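Local atomic coordinates of lipopolysaccharide biosynthesis protein wbpB (Thermus thermophilus, PDB entry 3O9Z), a protein that binds NAD and probably serves as a dehydrogenase in the biosynthesis of a diacetamido-dideoxy-mannuronic acid, a sugar of lipopolysaccharide. Residues Met3-Ala7 against Ile23-Val29. Numbering follows the deposited sequence.
Sequences MTRFA and IKEVGGV
F6 lays one face of its ring against I23, whose CG1 sits over the middle of the ring, 4.0 Å from the centroid and 13° off the normal, a CH-pi contact. The two side chains run past each other in opposite directions, F6 reaching from the strand and I23 from the last turn of helix 16-25; I23 CG2 comes down near the rim, 3.7 Å from F6 CD1. In F6, chi1 of -78° sets CG anti to the carbonyl carbon and beside the backbone N, turning the ring toward helix 16-25, with G28 CA at its edge. G28 has no room for a side chain: a beta carbon there would run into F6 CE1. Just before it, G27 takes a positive phi as the C' residue of a Schellman motif, its N bonding to K24 O and G28 N to I23 O, and the chain leaves the helix for the next strand. That strand starts parallel to the first: V29 N gives a hydrogen bond of 2.9 Å to T4 O, and F6 N returns one, 167° at the hydrogen, to V29 O. On the R5 and V29 face of the sheet these two side chains lie side by side, R5 CG 3.8 Å from V29 CG1, while the R5 guanidinium carries on to E71 O. M3 crosses V29 at about a right angle, SD 4.0 Å from V29 CB. A water joins T4 N to V26 O. An alanine in place of F6 would probably end the CH-pi contact with I23 CG1 and leave a gap beside the helix. The contact thus closes the first beta-alpha-beta unit of the Rossmann fold: backbone bonds set the strand register, and apolar contact joins helix end to strand, Y270 of helix 266-274 also packing on I23 and V26.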
ATOM      1  N   MET A   3      15.693  29.824 -13.509  1.00 35.85           N
ATOM      2  CA  MET A   3      14.785  29.036 -12.622  1.00 33.11           C
ATOM      3  C   MET A   3      15.148  27.570 -12.751  1.00 30.51           C
ATOM      4  O   MET A   3      14.845  26.945 -13.776  1.00 31.99           O
ATOM      5  CB  MET A   3      13.333  29.197 -13.069  1.00 35.53           C
ATOM      6  CG  MET A   3      12.444  29.841 -12.027  1.00 38.81           C
ATOM      7  SD  MET A   3      10.696  29.599 -12.409  1.00 43.01           S
ATOM      8  CE  MET A   3       9.999  30.793 -11.275  1.00 37.13           C
ATOM      9  N   THR A   4      15.774  27.029 -11.707  1.00 26.26           N
ATOM     10  CA  THR A   4      16.236  25.648 -11.764  1.00 22.68           C
ATOM     11  C   THR A   4      14.954  24.849 -11.776  1.00 18.28           C
ATOM     12  O   THR A   4      14.096  25.131 -10.967  1.00 21.93           O
ATOM     13  CB  THR A   4      17.081  25.295 -10.524  1.00 20.86           C
ATOM     14  OG1 THR A   4      18.189  26.208 -10.528  1.00 31.75           O
ATOM     15  CG2 THR A   4      17.641  23.903 -10.702  1.00 22.97           C
ATOM     16  N   ARG A   5      14.935  23.804 -12.588  1.00 19.71           N
ATOM     17  CA  ARG A   5      13.723  22.975 -12.644  1.00 21.12           C
ATOM     18  C   ARG A   5      13.966  21.682 -11.851  1.00 17.18           C
ATOM     19  O   ARG A   5      14.868  20.885 -12.171  1.00 17.26           O
ATOM     20  CB  ARG A   5      13.348  22.655 -14.079  1.00 20.87           C
ATOM     21  CG  ARG A   5      12.882  23.873 -14.878  1.00 25.65           C
ATOM     22  CD  ARG A   5      12.874  23.602 -16.393  1.00 24.31           C
ATOM     23  NE  ARG A   5      11.975  22.533 -16.842  1.00 22.45           N
ATOM     24  CZ  ARG A   5      10.646  22.613 -16.893  1.00 22.71           C
ATOM     25  NH1 ARG A   5       9.949  21.592 -17.366  1.00 22.78           N
ATOM     26  NH2 ARG A   5      10.026  23.699 -16.448  1.00 22.16           N
ATOM     27  N   PHE A   6      13.060  21.433 -10.895  1.00 19.01           N
ATOM     28  CA  PHE A   6      13.181  20.290  -9.991  1.00 18.27           C
ATOM     29  C   PHE A   6      12.037  19.309 -10.173  1.00 14.94           C
ATOM     30  O   PHE A   6      10.888  19.730 -10.461  1.00 17.91           O
ATOM     31  CB  PHE A   6      13.056  20.804  -8.569  1.00 18.26           C
ATOM     32  CG  PHE A   6      14.287  21.451  -8.033  1.00 19.34           C
ATOM     33  CD1 PHE A   6      14.413  22.833  -8.083  1.00 20.09           C
ATOM     34  CD2 PHE A   6      15.269  20.692  -7.423  1.00 19.47           C
ATOM     35  CE1 PHE A   6      15.577  23.457  -7.601  1.00 25.32           C
ATOM     36  CE2 PHE A   6      16.445  21.299  -6.974  1.00 18.94           C
ATOM     37  CZ  PHE A   6      16.550  22.684  -6.970  1.00 19.33           C
ATOM     38  N   ALA A   7      12.294  18.018  -9.993  1.00 15.72           N
ATOM     39  CA  ALA A   7      11.212  17.080  -9.681  1.00 13.74           C
ATOM     40  C   ALA A   7      11.593  16.566  -8.282  1.00 14.71           C
ATOM     41  O   ALA A   7      12.758  16.608  -7.877  1.00 15.24           O
ATOM     42  CB  ALA A   7      11.174  15.950 -10.655  1.00 16.37           C
ATOM     43  N   ILE A  23      13.279  24.672  -2.370  1.00 22.97           N
ATOM     44  CA  ILE A  23      13.106  24.922  -3.797  1.00 21.54           C
ATOM     45  C   ILE A  23      12.516  26.305  -4.009  1.00 23.65           C
ATOM     46  O   ILE A  23      12.973  27.035  -4.889  1.00 24.56           O
ATOM     47  CB  ILE A  23      12.189  23.850  -4.427  1.00 19.26           C
ATOM     48  CG1 ILE A  23      12.914  22.508  -4.440  1.00 18.71           C
ATOM     49  CG2 ILE A  23      11.771  24.234  -5.870  1.00 19.40           C
ATOM     50  CD1 ILE A  23      12.020  21.306  -4.756  1.00 19.68           C
ATOM     51  N   LYS A  24      11.490  26.638  -3.235  1.00 23.93           N
ATOM     52  CA  LYS A  24      10.916  27.984  -3.224  1.00 26.78           C
ATOM     53  C   LYS A  24      12.021  29.033  -3.025  1.00 29.91           C
ATOM     54  O   LYS A  24      12.255  29.892  -3.893  1.00 29.77           O
ATOM     55  CB  LYS A  24       9.874  28.068  -2.106  1.00 29.64           C
ATOM     56  CG  LYS A  24       9.404  29.455  -1.737  1.00 31.09           C
ATOM     57  CD  LYS A  24       8.040  29.665  -2.347  1.00 40.82           C
ATOM     58  CE  LYS A  24       8.017  29.165  -3.784  1.00 41.91           C
ATOM     59  NZ  LYS A  24       6.717  28.503  -4.068  1.00 40.40           N
ATOM     60  N   GLU A  25      12.691  28.938  -1.876  1.00 26.14           N
ATOM     61  CA  GLU A  25      13.627  29.956  -1.411  1.00 27.13           C
ATOM     62  C   GLU A  25      14.844  30.084  -2.334  1.00 25.41           C
ATOM     63  O   GLU A  25      15.440  31.147  -2.409  1.00 30.94           O
ATOM     64  CB  GLU A  25      14.015  29.712   0.060  1.00 25.53           C
ATOM     65  CG  GLU A  25      12.828  29.837   0.999  1.00 30.54           C
ATOM     66  CD  GLU A  25      13.146  29.755   2.484  1.00 36.24           C
ATOM     67  OE1 GLU A  25      14.183  29.173   2.879  1.00 34.15           O
ATOM     68  OE2 GLU A  25      12.301  30.215   3.280  1.00 36.60           O
ATOM     69  N   VAL A  26      15.200  29.067  -3.105  1.00 26.15           N
ATOM     70  CA  VAL A  26      16.264  29.256  -4.090  1.00 24.94           C
ATOM     71  C   VAL A  26      15.769  29.689  -5.487  1.00 27.17           C
ATOM     72  O   VAL A  26      16.552  29.721  -6.440  1.00 28.19           O
ATOM     73  CB  VAL A  26      17.172  28.022  -4.224  1.00 25.64           C
ATOM     74  CG1 VAL A  26      17.869  27.686  -2.896  1.00 23.38           C
ATOM     75  CG2 VAL A  26      16.422  26.811  -4.812  1.00 24.16           C
ATOM     76  N   GLY A  27      14.472  29.962  -5.620  1.00 28.04           N
ATOM     77  CA  GLY A  27      13.872  30.399  -6.894  1.00 25.91           C
ATOM     78  C   GLY A  27      13.694  29.323  -7.943  1.00 28.05           C
ATOM     79  O   GLY A  27      13.666  29.601  -9.150  1.00 26.56           O
ATOM     80  N   GLY A  28      13.546  28.081  -7.479  1.00 22.51           N
ATOM     81  CA  GLY A  28      13.394  26.945  -8.383  1.00 22.88           C
ATOM     82  C   GLY A  28      11.915  26.745  -8.680  1.00 20.61           C
ATOM     83  O   GLY A  28      11.101  27.362  -8.038  1.00 22.06           O
ATOM     84  N   VAL A  29      11.610  25.840  -9.600  1.00 21.16           N
ATOM     85  CA  VAL A  29      10.209  25.457  -9.766  1.00 23.11           C
ATOM     86  C   VAL A  29      10.109  23.949  -9.612  1.00 19.28           C
ATOM     87  O   VAL A  29      10.896  23.202 -10.189  1.00 20.75           O
ATOM     88  CB  VAL A  29       9.679  25.947 -11.140  1.00 22.11           C
ATOM     89  CG1 VAL A  29      10.492  25.354 -12.255  1.00 23.65           C
ATOM     90  CG2 VAL A  29       8.188  25.575 -11.266  1.00 27.79           C
TER
HETATM   91  O   HOH W   1      16.913  28.241  -9.289  1.00 37.52           O